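Local coordinates for 3-polyprenyl-4-hydroxybenzoate decarboxylase and related decarboxylases (Pelotomaculum thermopropionicum, PDB 6H6X), which uses prenylated FMN to decarboxylate 2,5-furandicarboxylic acid reversibly, so that it can also carboxylate 2-furoic acid, as a UbiD-family enzyme, at residues W8-K17 with L60-A70; V102-L113 with V275-Q283. The protein carries 8 engineered substitutions. All coordinates share one frame; numbering follows the deposited sequence.

Interaction 1 of 2, residues W8-K17 with L60-A70; sequences WLAFLEGKGK and LAGDRELFAAA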
loop_
_atom_site.group_PDB
_atom_site.type_symbol
_atom_site.label_atom_id
_atom_site.label_comp_id
_atom_site.label_asym_id
_atom_site.label_seq_id
_atom_site.Cartn_x
_atom_site.Cartn_y
_atom_site.Cartn_z
ATOM N N TRP B 8 -10.317 13.746 -25.932
ATOM C CA TRP B 8 -9.852 13.237 -24.666
ATOM C C TRP B 8 -8.382 13.523 -24.500
ATOM O O TRP B 8 -7.978 13.939 -23.438
ATOM C CB TRP B 8 -10.113 11.717 -24.495
ATOM C CG TRP B 8 -9.650 11.248 -23.172
ATOM C CD1 TRP B 8 -8.500 10.575 -22.901
ATOM C CD2 TRP B 8 -10.268 11.501 -21.933
ATOM N NE1 TRP B 8 -8.393 10.352 -21.574
ATOM C CE2 TRP B 8 -9.460 10.923 -20.945
ATOM C CE3 TRP B 8 -11.454 12.165 -21.556
ATOM C CZ2 TRP B 8 -9.772 10.981 -19.586
ATOM C CZ3 TRP B 8 -11.785 12.219 -20.221
ATOM C CH2 TRP B 8 -10.943 11.636 -19.239
ATOM N N LEU B 9 -7.578 13.308 -25.537
ATOM C CA LEU B 9 -6.144 13.674 -25.419
ATOM C C LEU B 9 -5.902 15.169 -25.157
ATOM O O LEU B 9 -4.954 15.516 -24.451
ATOM C CB LEU B 9 -5.330 13.221 -26.622
ATOM C CG LEU B 9 -5.329 11.742 -26.903
ATOM C CD1 LEU B 9 -4.505 11.459 -28.134
ATOM C CD2 LEU B 9 -4.796 10.941 -25.717
ATOM N N ALA B 10 -6.760 16.031 -25.698
ATOM C CA ALA B 10 -6.687 17.476 -25.444
ATOM C C ALA B 10 -6.968 17.767 -23.980
ATOM O O ALA B 10 -6.189 18.468 -23.335
ATOM C CB ALA B 10 -7.663 18.248 -26.346
ATOM N N PHE B 11 -8.060 17.218 -23.457
ATOM C CA PHE B 11 -8.368 17.272 -22.014
ATOM C C PHE B 11 -7.201 16.810 -21.130
ATOM O O PHE B 11 -6.879 17.468 -20.141
ATOM C CB PHE B 11 -9.606 16.430 -21.738
ATOM C CG PHE B 11 -10.033 16.393 -20.288
ATOM C CD1 PHE B 11 -10.849 17.392 -19.758
ATOM C CD2 PHE B 11 -9.673 15.320 -19.474
ATOM C CE1 PHE B 11 -11.268 17.351 -18.433
ATOM C CE2 PHE B 11 -10.083 15.268 -18.154
ATOM C CZ PHE B 11 -10.876 16.289 -17.627
ATOM N N LEU B 12 -6.542 15.703 -21.481
ATOM C CA LEU B 12 -5.401 15.236 -20.671
ATOM C C LEU B 12 -4.201 16.203 -20.752
ATOM O O LEU B 12 -3.531 16.445 -19.743
ATOM C CB LEU B 12 -4.932 13.826 -21.086
ATOM C CG LEU B 12 -5.822 12.598 -20.955
ATOM C CD1 LEU B 12 -5.116 11.411 -21.589
ATOM C CD2 LEU B 12 -6.102 12.300 -19.510
ATOM N N GLU B 13 -3.915 16.720 -21.949
ATOM C CA GLU B 13 -2.757 17.625 -22.161
ATOM C C GLU B 13 -2.859 18.897 -21.301
ATOM O O GLU B 13 -1.921 19.241 -20.590
ATOM C CB GLU B 13 -2.595 17.992 -23.643
ATOM C CG GLU B 13 -1.181 18.443 -24.035
ATOM C CD GLU B 13 -0.731 17.906 -25.394
ATOM O OE1 GLU B 13 -1.537 17.960 -26.348
ATOM O OE2 GLU B 13 0.424 17.428 -25.522
ATOM N N GLY B 14 -4.022 19.538 -21.331
ATOM C CA GLY B 14 -4.289 20.742 -20.544
ATOM C C GLY B 14 -4.367 20.525 -19.044
ATOM O O GLY B 14 -4.387 21.492 -18.266
ATOM N N LYS B 15 -4.436 19.265 -18.632
ATOM C CA LYS B 15 -4.349 18.899 -17.230
ATOM C C LYS B 15 -2.930 18.415 -16.848
ATOM O O LYS B 15 -2.729 17.951 -15.729
ATOM C CB LYS B 15 -5.394 17.817 -16.935
ATOM C CG LYS B 15 -5.961 17.839 -15.528
ATOM C CD LYS B 15 -7.414 18.312 -15.471
ATOM C CE LYS B 15 -7.959 18.159 -14.056
ATOM N NZ LYS B 15 -9.435 17.955 -14.004
ATOM N N GLY B 16 -1.959 18.533 -17.755
ATOM C CA GLY B 16 -0.601 17.944 -17.583
ATOM C C GLY B 16 -0.505 16.437 -17.310
ATOM O O GLY B 16 0.344 16.007 -16.538
ATOM N N LYS B 17 -1.382 15.636 -17.924
ATOM C CA LYS B 17 -1.418 14.168 -17.738
ATOM C C LYS B 17 -1.221 13.414 -19.052
ATOM O O LYS B 17 -1.522 12.232 -19.162
ATOM C CB LYS B 17 -2.732 13.774 -17.061
ATOM C CG LYS B 17 -2.969 14.521 -15.755
ATOM C CD LYS B 17 -3.342 13.592 -14.617
ATOM C CE LYS B 17 -3.139 14.262 -13.273
ATOM N NZ LYS B 17 -3.647 13.405 -12.169
ATOM N N LEU B 60 -4.759 6.055 -21.242
ATOM C CA LEU B 60 -5.746 7.163 -21.387
ATOM C C LEU B 60 -6.399 7.580 -20.116
ATOM O O LEU B 60 -6.729 8.765 -19.931
ATOM C CB LEU B 60 -6.864 6.812 -22.383
ATOM C CG LEU B 60 -6.390 6.495 -23.804
ATOM C CD1 LEU B 60 -7.578 6.214 -24.676
ATOM C CD2 LEU B 60 -5.574 7.642 -24.357
ATOM N N ALA B 61 -6.587 6.619 -19.228
ATOM C CA ALA B 61 -7.096 6.896 -17.892
ATOM C C ALA B 61 -6.585 5.797 -16.970
ATOM O O ALA B 61 -6.759 4.623 -17.266
ATOM C CB ALA B 61 -8.626 6.891 -17.918
ATOM N N GLY B 62 -5.965 6.183 -15.871
ATOM C CA GLY B 62 -5.307 5.271 -14.968
ATOM C C GLY B 62 -5.616 5.482 -13.504
ATOM O O GLY B 62 -4.880 5.007 -12.659
ATOM N N ASP B 63 -6.710 6.186 -13.222
ATOM C CA ASP B 63 -7.171 6.432 -11.883
ATOM C C ASP B 63 -8.636 6.776 -11.958
ATOM O O ASP B 63 -9.158 7.096 -13.036
ATOM C CB ASP B 63 -6.340 7.510 -11.190
ATOM C CG ASP B 63 -6.524 8.922 -11.792
ATOM O OD1 ASP B 63 -7.690 9.371 -12.001
ATOM O OD2 ASP B 63 -5.483 9.599 -12.009
ATOM N N ARG B 64 -9.304 6.698 -10.833
ATOM C CA ARG B 64 -10.742 6.912 -10.785
ATOM C C ARG B 64 -11.191 8.357 -11.073
ATOM O O ARG B 64 -12.316 8.547 -11.539
ATOM C CB ARG B 64 -11.259 6.381 -9.458
ATOM C CG ARG B 64 -11.391 4.902 -9.524
ATOM C CD ARG B 64 -10.990 4.375 -8.171
ATOM N NE ARG B 64 -9.644 3.800 -8.102
ATOM C CZ ARG B 64 -9.457 2.497 -8.100
ATOM N NH1 ARG B 64 -10.535 1.753 -8.230
ATOM N NH2 ARG B 64 -8.244 1.947 -7.987
ATOM N N GLU B 65 -10.329 9.340 -10.820
ATOM C CA GLU B 65 -10.624 10.750 -11.136
ATOM C C GLU B 65 -10.796 10.944 -12.658
ATOM O O GLU B 65 -11.815 11.472 -13.083
ATOM C CB GLU B 65 -9.546 11.681 -10.548
ATOM N N LEU B 66 -9.878 10.392 -13.462
ATOM C CA LEU B 66 -10.002 10.445 -14.914
ATOM C C LEU B 66 -11.163 9.686 -15.453
ATOM O O LEU B 66 -11.849 10.200 -16.315
ATOM C CB LEU B 66 -8.716 10.031 -15.599
ATOM C CG LEU B 66 -7.609 11.042 -15.305
ATOM C CD1 LEU B 66 -6.304 10.548 -15.865
ATOM C CD2 LEU B 66 -7.957 12.403 -15.872
ATOM N N PHE B 67 -11.477 8.499 -14.946
ATOM C CA PHE B 67 -12.673 7.840 -15.458
ATOM C C PHE B 67 -13.926 8.592 -15.086
ATOM O O PHE B 67 -14.899 8.575 -15.830
ATOM C CB PHE B 67 -12.769 6.371 -14.998
ATOM C CG PHE B 67 -11.898 5.435 -15.797
ATOM C CD1 PHE B 67 -12.317 4.977 -17.028
ATOM C CD2 PHE B 67 -10.695 5.017 -15.316
ATOM C CE1 PHE B 67 -11.524 4.120 -17.778
ATOM C CE2 PHE B 67 -9.896 4.134 -16.052
ATOM C CZ PHE B 67 -10.310 3.685 -17.281
ATOM N N ALA B 68 -13.938 9.227 -13.922
ATOM C CA ALA B 68 -15.099 10.089 -13.546
ATOM C C ALA B 68 -15.220 11.270 -14.507
ATOM O O ALA B 68 -16.276 11.500 -15.069
ATOM C CB ALA B 68 -14.997 10.601 -12.145
ATOM N N ALA B 69 -14.136 11.978 -14.728
ATOM C CA ALA B 69 -14.091 13.011 -15.789
ATOM C C ALA B 69 -14.597 12.499 -17.161
ATOM O O ALA B 69 -15.432 13.150 -17.804
ATOM C CB ALA B 69 -12.698 13.554 -15.919
ATOM N N ALA B 70 -14.167 11.302 -17.574
ATOM C CA ALA B 70 -14.637 10.730 -18.838
ATOM C C ALA B 70 -16.123 10.551 -18.886
ATOM O O ALA B 70 -16.701 10.497 -19.942
ATOM C CB ALA B 70 -13.955 9.397 -19.137
#
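Helix 8-14, carrying Trp8 and Phe11, crosses helix 64-70, carrying Leu66 and Ala69, at 133°, with the two axes no closer than 12.0 Å; Leu60 reaches the first helix from the loop leading into the second. The wide spacing is filled mainly by the indole of Trp8. With its CG anti to the backbone N (chi1 -179°), this ring projects across the gap to the other segment. Its NE1 donates to Leu60 O over 2.8 Å in a fairly straight bond (161° at the hydrogen); the oxygen lies in the ring plane, while NE1 sits above the plane of the carbonyl. On the six-membered ring, CZ3 is 3.7 Å from Ala70 CB, and CH2 comes 3.4 Å from Leu66 O. Phe11 CD2 lies over one indole face, toward its rim, and Phe11 CZ rests on Ala69 CB at 3.7 Å. Leucines close the rest: Leu12 CD2 meets Leu66 CD1 at 4.0 Å, and Leu9 CD2 meets Leu60 CD2 at 3.7 Å. Asp63 N-caps helix 64-70, its OD1 accepting from Leu66 N, and its OD2 stands 4.2 Å from Lys17 NZ, beyond salt-bridge range. Helix 8-14 ends in a Schellman motif with Gly16 at C-prime, in which Lys17 N bonds to Leu12 O and Gly16 N to Glu13 O. Around the pair, His193 and Pro194 pack on the Trp8 side chain, and Glu295 accepts from Leu60 N. The contact joins the first helix of the N-terminal domain to a later turn and helix of the same domain. One directional bond gives the buried indole N-H its acceptor and helps to fix the ring's orientation, while hydrocarbon supplies most of the remaining contact.

Interaction 2 of 2, residues V102-L113 with V275-Q283; sequences VKECIIRENIDL and VTAVTHRRQ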
loop_
_atom_site.group_PDB
_atom_site.type_symbol
_atom_site.label_atom_id
_atom_site.label_comp_id
_atom_site.label_asym_id
_atom_site.label_seq_id
_atom_site.Cartn_x
_atom_site.Cartn_y
_atom_site.Cartn_z
ATOM N N VAL B 102 -13.447 8.563 -39.584
ATOM C CA VAL B 102 -12.901 7.221 -39.755
ATOM C C VAL B 102 -12.958 6.682 -41.200
ATOM O O VAL B 102 -12.399 5.594 -41.493
ATOM C CB VAL B 102 -13.558 6.228 -38.752
ATOM C CG1 VAL B 102 -14.926 5.776 -39.240
ATOM C CG2 VAL B 102 -12.671 4.996 -38.506
ATOM N N LYS B 103 -13.669 7.407 -42.083
ATOM C CA LYS B 103 -13.779 7.054 -43.504
ATOM C C LYS B 103 -12.787 7.775 -44.438
ATOM O O LYS B 103 -12.769 7.484 -45.621
ATOM C CB LYS B 103 -15.204 7.311 -44.000
ATOM C CG LYS B 103 -16.264 6.449 -43.327
ATOM C CD LYS B 103 -16.115 4.963 -43.634
ATOM C CE LYS B 103 -17.423 4.256 -43.312
ATOM N NZ LYS B 103 -17.397 2.792 -43.563
ATOM N N GLU B 104 -11.976 8.688 -43.896
ATOM C CA GLU B 104 -11.005 9.443 -44.663
ATOM C C GLU B 104 -10.102 8.565 -45.559
ATOM O O GLU B 104 -9.951 8.864 -46.742
ATOM C CB GLU B 104 -10.181 10.329 -43.715
ATOM C CG GLU B 104 -10.993 11.521 -43.202
ATOM C CD GLU B 104 -10.402 12.254 -42.005
ATOM O OE1 GLU B 104 -9.278 11.963 -41.535
ATOM O OE2 GLU B 104 -11.097 13.155 -41.507
ATOM N N CYS B 105 -9.536 7.487 -45.009
ATOM C CA CYS B 105 -8.770 6.493 -45.773
ATOM C C CYS B 105 -9.428 5.118 -45.649
ATOM O O CYS B 105 -9.816 4.718 -44.564
ATOM C CB CYS B 105 -7.326 6.418 -45.261
ATOM S SG CYS B 105 -6.522 8.018 -45.023
ATOM N N ILE B 106 -9.533 4.393 -46.755
ATOM C CA ILE B 106 -10.240 3.120 -46.821
ATOM C C ILE B 106 -9.360 2.182 -47.642
ATOM O O ILE B 106 -8.915 2.554 -48.729
ATOM C CB ILE B 106 -11.622 3.292 -47.503
ATOM C CG1 ILE B 106 -12.504 4.255 -46.683
ATOM C CG2 ILE B 106 -12.300 1.955 -47.739
ATOM C CD1 ILE B 106 -13.835 4.627 -47.341
ATOM N N ILE B 107 -9.099 0.986 -47.121
ATOM C CA ILE B 107 -8.232 0.016 -47.765
ATOM C C ILE B 107 -9.007 -1.274 -47.835
ATOM O O ILE B 107 -9.488 -1.784 -46.805
ATOM C CB ILE B 107 -6.893 -0.169 -46.991
ATOM C CG1 ILE B 107 -6.133 1.165 -46.886
ATOM C CG2 ILE B 107 -5.965 -1.175 -47.679
ATOM C CD1 ILE B 107 -6.437 1.960 -45.640
ATOM N N ARG B 108 -9.158 -1.790 -49.053
ATOM C CA ARG B 108 -9.859 -3.054 -49.312
ATOM C C ARG B 108 -9.013 -4.116 -50.000
ATOM O O ARG B 108 -9.455 -5.262 -50.061
ATOM C CB ARG B 108 -11.124 -2.810 -50.135
ATOM C CG ARG B 108 -12.104 -1.934 -49.387
ATOM C CD ARG B 108 -13.345 -1.611 -50.144
ATOM N NE ARG B 108 -14.093 -2.826 -50.420
ATOM C CZ ARG B 108 -15.387 -2.859 -50.718
ATOM N NH1 ARG B 108 -16.114 -1.735 -50.764
ATOM N NH2 ARG B 108 -15.957 -4.034 -50.988
ATOM N N GLU B 109 -7.814 -3.775 -50.485
ATOM C CA GLU B 109 -6.975 -4.749 -51.186
ATOM C C GLU B 109 -5.529 -4.667 -50.723
ATOM O O GLU B 109 -5.041 -3.580 -50.353
ATOM C CB GLU B 109 -7.073 -4.535 -52.706
ATOM C CG GLU B 109 -8.449 -4.872 -53.286
ATOM C CD GLU B 109 -8.433 -5.328 -54.737
ATOM O OE1 GLU B 109 -7.798 -4.652 -55.575
ATOM O OE2 GLU B 109 -9.077 -6.360 -55.028
ATOM N N ASN B 110 -4.862 -5.827 -50.736
ATOM C CA ASN B 110 -3.465 -5.973 -50.271
ATOM C C ASN B 110 -3.286 -5.463 -48.828
ATOM O O ASN B 110 -2.434 -4.628 -48.505
ATOM C CB ASN B 110 -2.484 -5.331 -51.270
ATOM C CG ASN B 110 -2.443 -6.082 -52.603
ATOM O OD1 ASN B 110 -2.289 -7.308 -52.626
ATOM N ND2 ASN B 110 -2.590 -5.358 -53.712
ATOM N N ILE B 111 -4.134 -5.995 -47.964
ATOM C CA ILE B 111 -4.201 -5.540 -46.586
ATOM C C ILE B 111 -3.083 -6.210 -45.833
ATOM O O ILE B 111 -3.037 -7.447 -45.789
ATOM C CB ILE B 111 -5.527 -5.946 -45.920
ATOM C CG1 ILE B 111 -6.712 -5.212 -46.562
ATOM C CG2 ILE B 111 -5.474 -5.657 -44.421
ATOM C CD1 ILE B 111 -8.052 -5.856 -46.266
ATOM N N ASP B 112 -2.226 -5.402 -45.216
ATOM C CA ASP B 112 -1.176 -5.908 -44.327
ATOM C C ASP B 112 -1.184 -5.118 -43.009
ATOM O O ASP B 112 -0.663 -3.974 -42.954
ATOM C CB ASP B 112 0.206 -5.836 -45.021
ATOM C CG ASP B 112 1.295 -6.664 -44.291
ATOM O OD1 ASP B 112 1.278 -6.797 -43.041
ATOM O OD2 ASP B 112 2.196 -7.174 -44.976
ATOM N N LEU B 113 -1.741 -5.740 -41.956
ATOM C CA LEU B 113 -1.978 -5.023 -40.685
ATOM C C LEU B 113 -0.687 -4.545 -40.035
ATOM O O LEU B 113 -0.559 -3.355 -39.691
ATOM C CB LEU B 113 -2.788 -5.863 -39.704
ATOM C CG LEU B 113 -4.257 -6.125 -40.041
ATOM C CD1 LEU B 113 -4.830 -7.008 -38.954
ATOM C CD2 LEU B 113 -5.089 -4.854 -40.172
ATOM N N VAL B 275 -9.629 -10.478 -42.096
ATOM C CA VAL B 275 -9.949 -9.063 -42.235
ATOM C C VAL B 275 -10.198 -8.729 -43.708
ATOM O O VAL B 275 -9.402 -9.104 -44.587
ATOM C CB VAL B 275 -8.973 -8.108 -41.473
ATOM C CG1 VAL B 275 -7.897 -8.846 -40.720
ATOM C CG2 VAL B 275 -8.399 -6.970 -42.313
ATOM N N THR B 276 -11.332 -8.060 -43.949
ATOM C CA THR B 276 -11.796 -7.697 -45.285
ATOM C C THR B 276 -11.658 -6.211 -45.608
ATOM O O THR B 276 -11.816 -5.827 -46.757
ATOM C CB THR B 276 -13.242 -8.137 -45.488
ATOM O OG1 THR B 276 -14.092 -7.511 -44.519
ATOM C CG2 THR B 276 -13.352 -9.667 -45.323
ATOM N N ALA B 277 -11.321 -5.385 -44.620
ATOM C CA ALA B 277 -11.048 -3.986 -44.857
ATOM C C ALA B 277 -10.550 -3.283 -43.608
ATOM O O ALA B 277 -10.799 -3.728 -42.504
ATOM C CB ALA B 277 -12.314 -3.275 -45.353
ATOM N N VAL B 278 -9.904 -2.144 -43.814
ATOM C CA VAL B 278 -9.404 -1.307 -42.789
ATOM C C VAL B 278 -9.728 0.095 -43.201
ATOM O O VAL B 278 -9.427 0.447 -44.295
ATOM C CB VAL B 278 -7.856 -1.388 -42.670
ATOM C CG1 VAL B 278 -7.327 -0.325 -41.709
ATOM C CG2 VAL B 278 -7.415 -2.773 -42.224
ATOM N N THR B 279 -10.298 0.916 -42.313
ATOM C CA THR B 279 -10.484 2.347 -42.580
ATOM C C THR B 279 -9.941 3.119 -41.425
ATOM O O THR B 279 -9.947 2.655 -40.276
ATOM C CB THR B 279 -11.987 2.754 -42.835
ATOM O OG1 THR B 279 -12.724 2.818 -41.607
ATOM C CG2 THR B 279 -12.697 1.746 -43.735
ATOM N N HIS B 280 -9.473 4.317 -41.700
ATOM C CA HIS B 280 -8.904 5.116 -40.663
ATOM C C HIS B 280 -8.951 6.564 -40.966
ATOM O O HIS B 280 -9.115 6.957 -42.110
ATOM C CB HIS B 280 -7.466 4.653 -40.302
ATOM C CG HIS B 280 -6.467 4.748 -41.402
ATOM N ND1 HIS B 280 -5.786 5.914 -41.697
ATOM C CD2 HIS B 280 -5.999 3.807 -42.255
ATOM C CE1 HIS B 280 -4.956 5.683 -42.708
ATOM N NE2 HIS B 280 -5.081 4.414 -43.075
ATOM N N ARG B 281 -8.841 7.366 -39.917
ATOM C CA ARG B 281 -8.521 8.753 -40.076
ATOM C C ARG B 281 -7.185 8.951 -40.811
ATOM O O ARG B 281 -6.212 8.122 -40.734
ATOM C CB ARG B 281 -8.359 9.441 -38.738
ATOM C CG ARG B 281 -9.631 9.692 -37.990
ATOM C CD ARG B 281 -9.302 10.386 -36.720
ATOM N NE ARG B 281 -10.463 10.558 -35.896
ATOM C CZ ARG B 281 -11.021 11.731 -35.545
ATOM N NH1 ARG B 281 -10.545 12.900 -35.946
ATOM N NH2 ARG B 281 -12.108 11.731 -34.765
ATOM N N ARG B 282 -7.144 10.093 -41.482
ATOM C CA ARG B 282 -5.921 10.629 -42.014
ATOM C C ARG B 282 -5.014 10.843 -40.815
ATOM O O ARG B 282 -5.391 11.543 -39.849
ATOM C CB ARG B 282 -6.195 11.971 -42.724
ATOM C CG ARG B 282 -4.996 12.631 -43.418
ATOM C CD ARG B 282 -5.431 13.721 -44.402
ATOM N NE ARG B 282 -6.293 13.173 -45.466
ATOM C CZ ARG B 282 -7.630 13.290 -45.559
ATOM N NH1 ARG B 282 -8.363 13.975 -44.653
ATOM N NH2 ARG B 282 -8.249 12.702 -46.584
ATOM N N GLN B 283 -3.837 10.224 -40.878
ATOM C CA GLN B 283 -2.831 10.331 -39.818
ATOM C C GLN B 283 -3.408 9.880 -38.462
ATOM O O GLN B 283 -3.562 10.675 -37.525
ATOM C CB GLN B 283 -2.214 11.753 -39.787
ATOM C CG GLN B 283 -1.417 12.091 -41.062
ATOM C CD GLN B 283 -0.361 13.183 -40.864
ATOM O OE1 GLN B 283 -0.459 14.017 -39.944
ATOM N NE2 GLN B 283 0.666 13.180 -41.727
#
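In the antiparallel sheet of the Rift-related domain, the short strand 105-107 pairs with the end of the long strand 264-280. Two hydrogen-bonded pairs, Cys105 with His280 and Ile107 with Val278, flank the non-hydrogen-bonded pair of Ile106 and Thr279. Ile107 N donates to Val278 O at 2.9 Å, and Val278 N returns a bond to Ile107 O at 3.0 Å. Just beyond, Thr276 and Ala277 form a classic beta bulge opposite Glu243 of the neighbouring strand. On the face bearing Cys105 and Ile107, Cys105 CB makes a CH-pi contact 3.8 Å from the centroid of the His280 ring, over its face. The chain then turns back, and Ile111 and Leu113 pack on Val275 and Val278, toward the bulge: Leu113 CD2 reaches Val278 CG2 at 3.7 Å, and Ile111 CG2 touches Val275 CG2. On the opposite face, Ile106 and Thr279 run alongside each other, with Ile106 CG1 against Thr279 CG2. Thr279 OG1, set between its backbone N and carbonyl carbon (chi1 77°), donates to Val102 O at 2.8 Å. At the exit of the long strand, Arg282 N donates to Glu104 OE1 at 2.8 Å, on the lone pair anti to the other carboxylate oxygen.

In the fold
The centres of interactions 1 and 2 lie 29 Å apart and their nearest atoms about 9 Å, without touching. The first belongs to the N-terminal domain, the second to the Rift-related domain, yet the chain ties them together. Gln283, at the end of 275-283, accepts through its O from Arg6 on helix 5-14, the helix of interaction 1; soon after, strand 286-287 runs beside strand 56-58, which leads into 60-70. Interaction 1 does not touch the cofactor: the Leu60 side chain is about 11 Å from the bound prenylated FMN and about 10 Å from that of Ile150, which binds it. Interaction 2 lies away from the cofactor and metal sites.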